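Local atomic coordinates of NAD-dependent epimerase/dehydratase (Methanobrevibacter ruminantium, PDB entry 6DNT), a protein that probably interconverts UDP-N-acetylglucosamine and its C4 epimer in an NAD-dependent reaction, and binds UDP-N-acetylmuramic acid. Residues A[55-59]-A[60-64]; A[132-135]-A[136-140]; A[163-166]-A[167-171]; A[311-314]-A[315-318]. All blocks are in the same frame, centred on the assembly; numbering follows the deposited sequence.

Contact 1 of 4, residues A[55-59]-A[60-64]; sequences ALIDD and NKVTI
The chain passes from helix 47-56 through a tight bend toward strand 61-65, with Asn60 curled back on Leu56. This is the helix-to-strand corner of the first beta-alpha-beta unit of the NAD-binding Rossmann fold. The amide of Asn60 bridges the corner. Its ND2 donates to Leu56 O at 2.9 Å, a fairly straight bond of 158°. The nitrogen comes in the carbonyl plane of Leu56, on a lone pair, and the oxygen lies close to the amide plane of Asn60. With CG anti to its own carbonyl carbon (chi1 -56°), the amide is turned back toward the helix. It is held at both ends, because ND2 also donates to Met34 O and OD1 accepts from Lys37 N. A leucine at Asn60 would probably leave Leu56 O, Met34 O and Lys37 N without these buried partners. The other link is apolar. Leu56 CB lies 4.2 Å from Val62 CG2, and Val39 of strand 38-42 touches both residues. Ile57 points its CB away, but its chain bends at chi2 (60°). This brings CD1 back across Val62 at about a right angle, 3.7 Å from Val62 CG2.

Contact 2 of 4, residues A[132-135]-A[136-140]; sequences ASLK and LFIAC
Ala132 and Leu136 are joined one turn apart in helix 122-142, by a backbone bond from Leu136 N to Ala132 O. This helix flanks the Rossmann sheet, and the side chain of Ala132 lies about 5 Å from the bound NAD. Ser133 comes next. Its O accepts from Phe137 N at 2.9 Å and also lies over one face of the Phe137 ring, offset toward the rim, 3.1 Å above the plane. Phe137 CG stands anti to its carbonyl carbon (chi1 -58°), which folds the ring back along the helix until CZ is 4.0 Å from Ser133 CB. Leu188 of helix 176-195 also packs on this ring, while Ser133 OG is bonded to His108 NE2 and Asn129 O. An alanine in place of Phe137 would probably open a gap between Ser133 and Leu188 and weaken the joint between the two helices. Leu134 O accepts from Ile138 N. Leu134 CG meets Ile138 CD1 at 3.9 Å, the chains crossing obliquely. In the second subunit, Asn126 packs on Leu134 and Pro122 on Ile138. The extended Lys135 chain carries NZ to a hydrogen bond with Met92 O. Lys135 O takes Ala139 N at 3.1 Å, in a nearly straight bond of 168°.

Contact 3 of 4, residues A[163-166]-A[167-171]; sequences MPLK and ESENF
Lys166 and Glu169 close a type I beta turn, with Glu169 N donating to Lys166 O at 3.1 Å. The N-H points almost straight at the oxygen (169°), but the nitrogen stands well above the carbonyl plane. Glu169 CG lies 3.3 Å from the same Lys166 O, so the side chain passes close beside the turn bond. The two charged ends do not form a salt bridge. Lys166 NZ is 4.2 Å from Glu169 OE2, and a water sits between them. This water accepts from Lys166 NZ at 3.1 Å and from Lys166 N at 2.9 Å, and donates to Glu169 OE2 at 2.7 Å. The lysine is bent at chi3 and chi4 (-71° and -60°), which curls the chain so that NZ and the backbone N reach the same water. Ser168 OG rests 3.7 Å from Lys166 CB.

A second shell positions these groups. Glu169 OE1 accepts from Asn160 ND2 and Asn162 ND2, which steady its carboxylate. Glu167 is a buried residue of the turn; its OE2 accepts from Asn270 N, and its O from Arg203 NH1. Leu165 makes backbone bonds with Leu310 and Asp312. The peptide bond before Pro164 is cis.

The turn lies in the long loop between strand 147-153 and helix 176-195. It is anchored on strand 267-271, where Glu167 packs on Val268 and Ile269. Phe171 leads on to helix 176-195 and lies against Ala182 and Glu185.

Contact 4 of 4, residues A[311-314]-A[315-318]; sequences ADIS and NLDK
Ser314 O points at one face of the Asp317 carboxylate, 3.1 Å from CG of Asp317. Both are acceptors, so this is no hydrogen bond. Asp317 OD1 accepts from a water at 3.0 Å, and the same water donates to Ile313 O. The carboxylate of Asp312 takes two donors on one oxygen. Its OD1 accepts from Ser314 OG at 2.7 Å on the syn lone pair, and from Ser314 N at 2.9 Å nearly along the C-O axis. The bond from the backbone N makes an Asx turn. The amide of Asn315 is gripped at both ends. Lys318 NZ donates to Asn315 OD1 at 2.9 Å, tilted 30° from the carbonyl plane, and ND2 donates to Glu167 OE1.

The Asx turn leads straight into a 3-10 segment. Leu316 N bonds to Ile313 O and Asp317 N to Ser314 O, both from above the carbonyl planes. A second water accepts from Asn315 N and donates to Asp312 O. Ile313 and Leu316 also pack, crossing at an oblique angle. Leu316 CD1 reaches Ile313 CB at 3.7 Å. Ile313 CG1 lies between its own backbone N and carbonyl carbon (chi1 58°), which places Ile313 CD1 3.9 Å from Leu316 CD1. Pro323 also touches Leu316.

Asp312 OD1 and the two waters thus add to the backbone bonds at the start of the 3-10 segment. The water between Ile313 O and Asp317 OD1 supplies protons to two acceptors, and would probably ease the crowding of negative charge beside Ser314 O.

All four contacts are local and follow one another along the chain, so none nests in or crosses another. Contact 1 closes the bend between helix 47-56 and strand 61-65. Contact 2 closes no loop, since it lies within helix 122-142. Contact 3 closes a turn in the loop after strand 147-153, and contact 4 a turn before helix 328-341. Contacts 1 and 3 sit on opposite sides of the chain's centre, their own centres about 33 Å apart. Contacts 3 and 4 touch, with centres about 11 Å apart, and tie these two distant loops together. Contacts 2 and 3 both reach the second subunit.

Contact 1 of 4, residues A[55-59]-A[60-64]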
loop_
_atom_site.group_PDB
_atom_site.type_symbol
_atom_site.label_atom_id
_atom_site.label_comp_id
_atom_site.label_asym_id
_atom_site.label_seq_id
_atom_site.Cartn_x
_atom_site.Cartn_y
_atom_site.Cartn_z
ATOM N N ALA A 55 6.584 -28.984 8.353
ATOM C CA ALA A 55 5.273 -29.606 8.220
ATOM C C ALA A 55 4.999 -30.141 6.811
ATOM O O ALA A 55 4.157 -31.031 6.640
ATOM C CB ALA A 55 4.189 -28.630 8.630
ATOM N N LEU A 56 5.694 -29.608 5.811
ATOM C CA LEU A 56 5.470 -30.001 4.415
ATOM C C LEU A 56 6.493 -30.977 3.840
ATOM O O LEU A 56 6.210 -31.649 2.845
ATOM C CB LEU A 56 5.467 -28.750 3.538
ATOM C CG LEU A 56 4.280 -27.809 3.740
ATOM C CD1 LEU A 56 4.432 -26.592 2.852
ATOM C CD2 LEU A 56 2.966 -28.531 3.467
ATOM N N ILE A 57 7.687 -31.007 4.418
ATOM C CA ILE A 57 8.852 -31.586 3.748
ATOM C C ILE A 57 8.795 -33.109 3.527
ATOM O O ILE A 57 9.402 -33.610 2.572
ATOM C CB ILE A 57 10.160 -31.194 4.479
ATOM C CG1 ILE A 57 11.399 -31.443 3.603
ATOM C CG2 ILE A 57 10.289 -31.901 5.833
ATOM C CD1 ILE A 57 11.430 -30.689 2.291
ATOM N N ASP A 58 8.098 -33.840 4.388
ATOM C CA ASP A 58 8.050 -35.303 4.232
ATOM C C ASP A 58 7.288 -35.721 2.989
ATOM O O ASP A 58 7.679 -36.691 2.328
ATOM C CB ASP A 58 7.452 -35.993 5.465
ATOM C CG ASP A 58 8.426 -36.069 6.629
ATOM O OD1 ASP A 58 9.652 -35.893 6.445
ATOM O OD2 ASP A 58 7.956 -36.330 7.752
ATOM N N ASP A 59 6.235 -34.984 2.648
ATOM C CA ASP A 59 5.341 -35.377 1.563
ATOM C C ASP A 59 5.379 -34.463 0.336
ATOM O O ASP A 59 4.648 -34.703 -0.628
ATOM C CB ASP A 59 3.911 -35.490 2.111
ATOM C CG ASP A 59 3.776 -36.583 3.166
ATOM O OD1 ASP A 59 4.283 -37.701 2.943
ATOM O OD2 ASP A 59 3.181 -36.319 4.231
ATOM N N ASN A 60 6.236 -33.434 0.348
ATOM C CA ASN A 60 6.291 -32.465 -0.752
ATOM C C ASN A 60 7.706 -32.017 -1.026
ATOM O O ASN A 60 8.552 -32.009 -0.134
ATOM C CB ASN A 60 5.470 -31.222 -0.409
ATOM C CG ASN A 60 4.042 -31.555 -0.055
ATOM O OD1 ASN A 60 3.212 -31.755 -0.939
ATOM N ND2 ASN A 60 3.751 -31.644 1.230
ATOM N N LYS A 61 7.963 -31.645 -2.269
ATOM C CA LYS A 61 9.202 -30.980 -2.610
ATOM C C LYS A 61 9.083 -29.536 -2.134
ATOM O O LYS A 61 8.047 -28.908 -2.335
ATOM C CB LYS A 61 9.481 -31.038 -4.103
ATOM C CG LYS A 61 9.933 -32.402 -4.597
ATOM C CD LYS A 61 10.312 -32.279 -6.070
ATOM C CE LYS A 61 10.990 -33.513 -6.631
ATOM N NZ LYS A 61 11.177 -33.339 -8.098
ATOM N N VAL A 62 10.133 -29.041 -1.487
ATOM C CA VAL A 62 10.156 -27.674 -0.966
ATOM C C VAL A 62 11.429 -26.977 -1.401
ATOM O O VAL A 62 12.531 -27.471 -1.158
ATOM C CB VAL A 62 10.096 -27.642 0.572
ATOM C CG1 VAL A 62 10.098 -26.201 1.078
ATOM C CG2 VAL A 62 8.857 -28.363 1.070
ATOM N N THR A 63 11.267 -25.806 -2.010
ATOM C CA THR A 63 12.370 -24.924 -2.331
ATOM C C THR A 63 12.277 -23.726 -1.398
ATOM O O THR A 63 11.289 -23.001 -1.421
ATOM C CB THR A 63 12.303 -24.442 -3.784
ATOM O OG1 THR A 63 12.518 -25.563 -4.659
ATOM C CG2 THR A 63 13.344 -23.393 -4.073
ATOM N N ILE A 64 13.299 -23.552 -0.578
ATOM C CA ILE A 64 13.421 -22.378 0.276
ATOM C C ILE A 64 14.215 -21.320 -0.465
ATOM O O ILE A 64 15.265 -21.626 -1.039
ATOM C CB ILE A 64 14.127 -22.726 1.594
ATOM C CG1 ILE A 64 13.243 -23.655 2.425
ATOM C CG2 ILE A 64 14.498 -21.456 2.371
ATOM C CD1 ILE A 64 13.943 -24.154 3.681
#

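Contact 2 of 4, residues A[132-135]-A[136-140]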
loop_
_atom_site.group_PDB
_atom_site.type_symbol
_atom_site.label_atom_id
_atom_site.label_comp_id
_atom_site.label_asym_id
_atom_site.label_seq_id
_atom_site.Cartn_x
_atom_site.Cartn_y
_atom_site.Cartn_z
ATOM N N ALA A 132 10.477 -6.507 -3.241
ATOM C CA ALA A 132 10.750 -7.940 -3.391
ATOM C C ALA A 132 9.474 -8.757 -3.466
ATOM O O ALA A 132 9.404 -9.726 -4.225
ATOM C CB ALA A 132 11.622 -8.453 -2.265
ATOM N N SER A 133 8.457 -8.359 -2.690
ATOM C CA SER A 133 7.175 -9.041 -2.700
ATOM C C SER A 133 6.540 -8.899 -4.082
ATOM O O SER A 133 6.001 -9.865 -4.636
ATOM C CB SER A 133 6.244 -8.451 -1.655
ATOM O OG SER A 133 6.751 -8.689 -0.354
ATOM N N LEU A 134 6.612 -7.699 -4.639
ATOM C CA LEU A 134 6.026 -7.471 -5.961
ATOM C C LEU A 134 6.724 -8.306 -7.016
ATOM O O LEU A 134 6.057 -8.910 -7.884
ATOM C CB LEU A 134 6.081 -5.991 -6.335
ATOM C CG LEU A 134 5.467 -5.648 -7.687
ATOM C CD1 LEU A 134 3.986 -5.967 -7.706
ATOM C CD2 LEU A 134 5.698 -4.184 -7.993
ATOM N N LYS A 135 8.048 -8.358 -6.956
ATOM C CA LYS A 135 8.793 -9.201 -7.909
ATOM C C LYS A 135 8.344 -10.651 -7.813
ATOM O O LYS A 135 8.191 -11.334 -8.834
ATOM C CB LYS A 135 10.308 -9.098 -7.705
ATOM C CG LYS A 135 10.918 -7.803 -8.196
ATOM C CD LYS A 135 12.437 -7.865 -8.095
ATOM C CE LYS A 135 13.130 -6.684 -8.758
ATOM N NZ LYS A 135 14.620 -6.841 -8.720
ATOM N N LEU A 136 8.105 -11.119 -6.591
ATOM C CA LEU A 136 7.622 -12.466 -6.388
ATOM C C LEU A 136 6.221 -12.660 -6.971
ATOM O O LEU A 136 5.949 -13.652 -7.664
ATOM C CB LEU A 136 7.655 -12.840 -4.895
ATOM C CG LEU A 136 7.164 -14.234 -4.501
ATOM C CD1 LEU A 136 8.122 -15.311 -4.982
ATOM C CD2 LEU A 136 6.958 -14.286 -2.985
ATOM N N PHE A 137 5.332 -11.704 -6.708
ATOM C CA PHE A 137 3.955 -11.811 -7.168
ATOM C C PHE A 137 3.878 -11.781 -8.704
ATOM O O PHE A 137 3.020 -12.458 -9.291
ATOM C CB PHE A 137 3.065 -10.713 -6.581
ATOM C CG PHE A 137 3.007 -10.674 -5.063
ATOM C CD1 PHE A 137 3.344 -11.768 -4.268
ATOM C CD2 PHE A 137 2.589 -9.499 -4.433
ATOM C CE1 PHE A 137 3.278 -11.667 -2.882
ATOM C CE2 PHE A 137 2.502 -9.412 -3.057
ATOM C CZ PHE A 137 2.844 -10.499 -2.285
ATOM N N ILE A 138 4.768 -11.017 -9.341
ATOM C CA ILE A 138 4.846 -10.994 -10.815
ATOM C C ILE A 138 5.245 -12.377 -11.337
ATOM O O ILE A 138 4.613 -12.927 -12.240
ATOM C CB ILE A 138 5.821 -9.903 -11.308
ATOM C CG1 ILE A 138 5.236 -8.507 -11.027
ATOM C CG2 ILE A 138 6.107 -10.071 -12.800
ATOM C CD1 ILE A 138 6.259 -7.382 -11.097
ATOM N N ALA A 139 6.278 -12.954 -10.735
ATOM C CA ALA A 139 6.675 -14.315 -11.089
ATOM C C ALA A 139 5.579 -15.341 -10.785
ATOM O O ALA A 139 5.465 -16.326 -11.508
ATOM C CB ALA A 139 7.969 -14.687 -10.392
ATOM N N CYS A 140 4.783 -15.137 -9.726
ATOM C CA CYS A 140 3.665 -16.035 -9.425
ATOM C C CYS A 140 2.637 -16.023 -10.551
ATOM O O CYS A 140 2.236 -17.089 -11.041
ATOM C CB CYS A 140 2.959 -15.668 -8.122
ATOM S SG CYS A 140 3.904 -16.024 -6.618
#

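Contact 3 of 4, residues A[163-166]-A[167-171]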
loop_
_atom_site.group_PDB
_atom_site.type_symbol
_atom_site.label_atom_id
_atom_site.label_comp_id
_atom_site.label_asym_id
_atom_site.label_seq_id
_atom_site.Cartn_x
_atom_site.Cartn_y
_atom_site.Cartn_z
ATOM N N MET A 163 -12.467 -3.648 18.999
ATOM C CA MET A 163 -12.100 -5.026 19.230
ATOM C C MET A 163 -13.343 -5.844 19.591
ATOM O O MET A 163 -14.282 -5.281 20.170
ATOM C CB MET A 163 -11.051 -5.105 20.339
ATOM C CG MET A 163 -9.660 -4.742 19.843
ATOM S SD MET A 163 -8.507 -4.465 21.194
ATOM C CE MET A 163 -9.004 -2.813 21.684
ATOM N N PRO A 164 -13.385 -7.134 19.257
ATOM C CA PRO A 164 -12.321 -7.839 18.509
ATOM C C PRO A 164 -12.242 -7.397 17.039
ATOM O O PRO A 164 -13.279 -7.165 16.390
ATOM C CB PRO A 164 -12.726 -9.298 18.614
ATOM C CG PRO A 164 -14.194 -9.282 18.872
ATOM C CD PRO A 164 -14.470 -8.044 19.655
ATOM N N LEU A 165 -11.017 -7.268 16.531
ATOM C CA LEU A 165 -10.787 -6.600 15.245
ATOM C C LEU A 165 -11.196 -7.473 14.082
ATOM O O LEU A 165 -10.679 -8.572 13.910
ATOM C CB LEU A 165 -9.316 -6.224 15.072
ATOM C CG LEU A 165 -8.801 -5.219 16.099
ATOM C CD1 LEU A 165 -7.283 -5.219 16.138
ATOM C CD2 LEU A 165 -9.354 -3.833 15.805
ATOM N N LYS A 166 -12.131 -6.974 13.283
ATOM C CA LYS A 166 -12.580 -7.680 12.099
ATOM C C LYS A 166 -11.690 -7.297 10.925
ATOM O O LYS A 166 -11.147 -6.196 10.884
ATOM C CB LYS A 166 -14.034 -7.340 11.802
ATOM C CG LYS A 166 -14.981 -7.812 12.889
ATOM C CD LYS A 166 -16.440 -7.602 12.507
ATOM C CE LYS A 166 -16.845 -6.138 12.520
ATOM N NZ LYS A 166 -16.677 -5.487 13.855
ATOM N N GLU A 167 -11.569 -8.201 9.957
ATOM C CA GLU A 167 -10.727 -7.954 8.782
ATOM C C GLU A 167 -11.197 -6.764 7.963
ATOM O O GLU A 167 -10.402 -6.143 7.274
ATOM C CB GLU A 167 -10.643 -9.190 7.881
ATOM C CG GLU A 167 -9.891 -10.367 8.495
ATOM C CD GLU A 167 -10.771 -11.337 9.273
ATOM O OE1 GLU A 167 -11.958 -11.019 9.569
ATOM O OE2 GLU A 167 -10.260 -12.430 9.603
ATOM N N SER A 168 -12.481 -6.439 8.051
ATOM C CA SER A 168 -13.057 -5.286 7.356
ATOM C C SER A 168 -12.652 -3.909 7.883
ATOM O O SER A 168 -12.985 -2.908 7.261
ATOM C CB SER A 168 -14.589 -5.403 7.371
ATOM O OG SER A 168 -15.064 -5.541 8.701
ATOM N N GLU A 169 -11.975 -3.828 9.034
ATOM C CA GLU A 169 -11.475 -2.546 9.515
ATOM C C GLU A 169 -10.527 -1.913 8.484
ATOM O O GLU A 169 -9.814 -2.619 7.761
ATOM C CB GLU A 169 -10.769 -2.692 10.870
ATOM C CG GLU A 169 -11.661 -3.126 12.037
ATOM C CD GLU A 169 -12.728 -2.106 12.421
ATOM O OE1 GLU A 169 -12.436 -0.899 12.490
ATOM O OE2 GLU A 169 -13.870 -2.532 12.670
ATOM N N ASN A 170 -10.545 -0.589 8.406
ATOM C CA ASN A 170 -9.612 0.144 7.566
ATOM C C ASN A 170 -8.188 -0.016 8.082
ATOM O O ASN A 170 -7.961 -0.297 9.259
ATOM C CB ASN A 170 -9.956 1.634 7.538
ATOM C CG ASN A 170 -11.171 1.939 6.681
ATOM O OD1 ASN A 170 -12.110 2.580 7.132
ATOM N ND2 ASN A 170 -11.143 1.501 5.433
ATOM N N PHE A 171 -7.235 0.154 7.184
ATOM C CA PHE A 171 -5.834 0.229 7.569
ATOM C C PHE A 171 -5.541 1.528 8.318
ATOM O O PHE A 171 -6.012 2.613 7.926
ATOM C CB PHE A 171 -4.938 0.218 6.333
ATOM C CG PHE A 171 -4.988 -1.048 5.522
ATOM C CD1 PHE A 171 -4.738 -2.290 6.098
ATOM C CD2 PHE A 171 -5.213 -0.996 4.153
ATOM C CE1 PHE A 171 -4.734 -3.448 5.342
ATOM C CE2 PHE A 171 -5.212 -2.156 3.389
ATOM C CZ PHE A 171 -4.983 -3.386 3.977
HETATM O O HOH W 1 -13.744 -4.708 14.235
#

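Contact 4 of 4, residues A[311-314]-A[315-318]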
loop_
_atom_site.group_PDB
_atom_site.type_symbol
_atom_site.label_atom_id
_atom_site.label_comp_id
_atom_site.label_asym_id
_atom_site.label_seq_id
_atom_site.Cartn_x
_atom_site.Cartn_y
_atom_site.Cartn_z
ATOM N N ALA A 311 -8.038 -10.165 18.199
ATOM C CA ALA A 311 -8.575 -10.513 16.882
ATOM C C ALA A 311 -10.010 -11.024 16.959
ATOM O O ALA A 311 -10.368 -11.733 17.891
ATOM C CB ALA A 311 -7.715 -11.581 16.228
ATOM N N ASP A 312 -10.804 -10.699 15.946
ATOM C CA ASP A 312 -11.989 -11.484 15.616
ATOM C C ASP A 312 -11.532 -12.573 14.660
ATOM O O ASP A 312 -11.035 -12.263 13.578
ATOM C CB ASP A 312 -13.069 -10.616 14.955
ATOM C CG ASP A 312 -14.378 -11.371 14.748
ATOM O OD1 ASP A 312 -14.354 -12.520 14.258
ATOM O OD2 ASP A 312 -15.440 -10.801 15.068
ATOM N N ILE A 313 -11.704 -13.837 15.052
ATOM C CA ILE A 313 -11.239 -14.975 14.237
ATOM C C ILE A 313 -12.376 -15.776 13.570
ATOM O O ILE A 313 -12.168 -16.915 13.157
ATOM C CB ILE A 313 -10.285 -15.909 15.013
ATOM C CG1 ILE A 313 -10.941 -16.465 16.274
ATOM C CG2 ILE A 313 -8.995 -15.181 15.347
ATOM C CD1 ILE A 313 -10.317 -17.771 16.719
ATOM N N SER A 314 -13.545 -15.148 13.416
ATOM C CA SER A 314 -14.687 -15.768 12.722
ATOM C C SER A 314 -14.315 -16.307 11.337
ATOM O O SER A 314 -14.681 -17.427 10.980
ATOM C CB SER A 314 -15.831 -14.756 12.567
ATOM O OG SER A 314 -16.297 -14.346 13.841
ATOM N N ASN A 315 -13.553 -15.525 10.579
ATOM C CA ASN A 315 -13.213 -15.903 9.212
ATOM C C ASN A 315 -12.175 -17.018 9.078
ATOM O O ASN A 315 -11.910 -17.460 7.967
ATOM C CB ASN A 315 -12.879 -14.653 8.384
ATOM C CG ASN A 315 -14.121 -13.819 8.103
ATOM O OD1 ASN A 315 -15.165 -14.364 7.743
ATOM N ND2 ASN A 315 -14.033 -12.523 8.294
ATOM N N LEU A 316 -11.638 -17.533 10.187
ATOM C CA LEU A 316 -10.888 -18.792 10.135
ATOM C C LEU A 316 -11.717 -19.976 9.608
ATOM O O LEU A 316 -11.156 -20.947 9.100
ATOM C CB LEU A 316 -10.271 -19.142 11.487
ATOM C CG LEU A 316 -9.063 -18.314 11.934
ATOM C CD1 LEU A 316 -8.615 -18.753 13.315
ATOM C CD2 LEU A 316 -7.899 -18.453 10.967
ATOM N N ASP A 317 -13.040 -19.868 9.713
ATOM C CA ASP A 317 -13.955 -20.832 9.099
ATOM C C ASP A 317 -13.751 -20.934 7.589
ATOM O O ASP A 317 -13.946 -22.010 7.019
ATOM C CB ASP A 317 -15.432 -20.470 9.379
ATOM C CG ASP A 317 -15.755 -20.377 10.863
ATOM O OD1 ASP A 317 -14.939 -20.817 11.698
ATOM O OD2 ASP A 317 -16.834 -19.836 11.202
ATOM N N LYS A 318 -13.331 -19.843 6.950
ATOM C CA LYS A 318 -13.059 -19.831 5.502
ATOM C C LYS A 318 -11.962 -20.790 5.065
ATOM O O LYS A 318 -11.953 -21.206 3.912
ATOM C CB LYS A 318 -12.690 -18.421 5.002
ATOM C CG LYS A 318 -13.747 -17.342 5.202
ATOM C CD LYS A 318 -15.012 -17.645 4.417
ATOM C CE LYS A 318 -15.922 -16.427 4.321
ATOM N NZ LYS A 318 -16.422 -16.006 5.657
HETATM O O HOH W 2 -12.849 -12.814 11.377
HETATM O O HOH W 3 -13.414 -19.291 13.744
#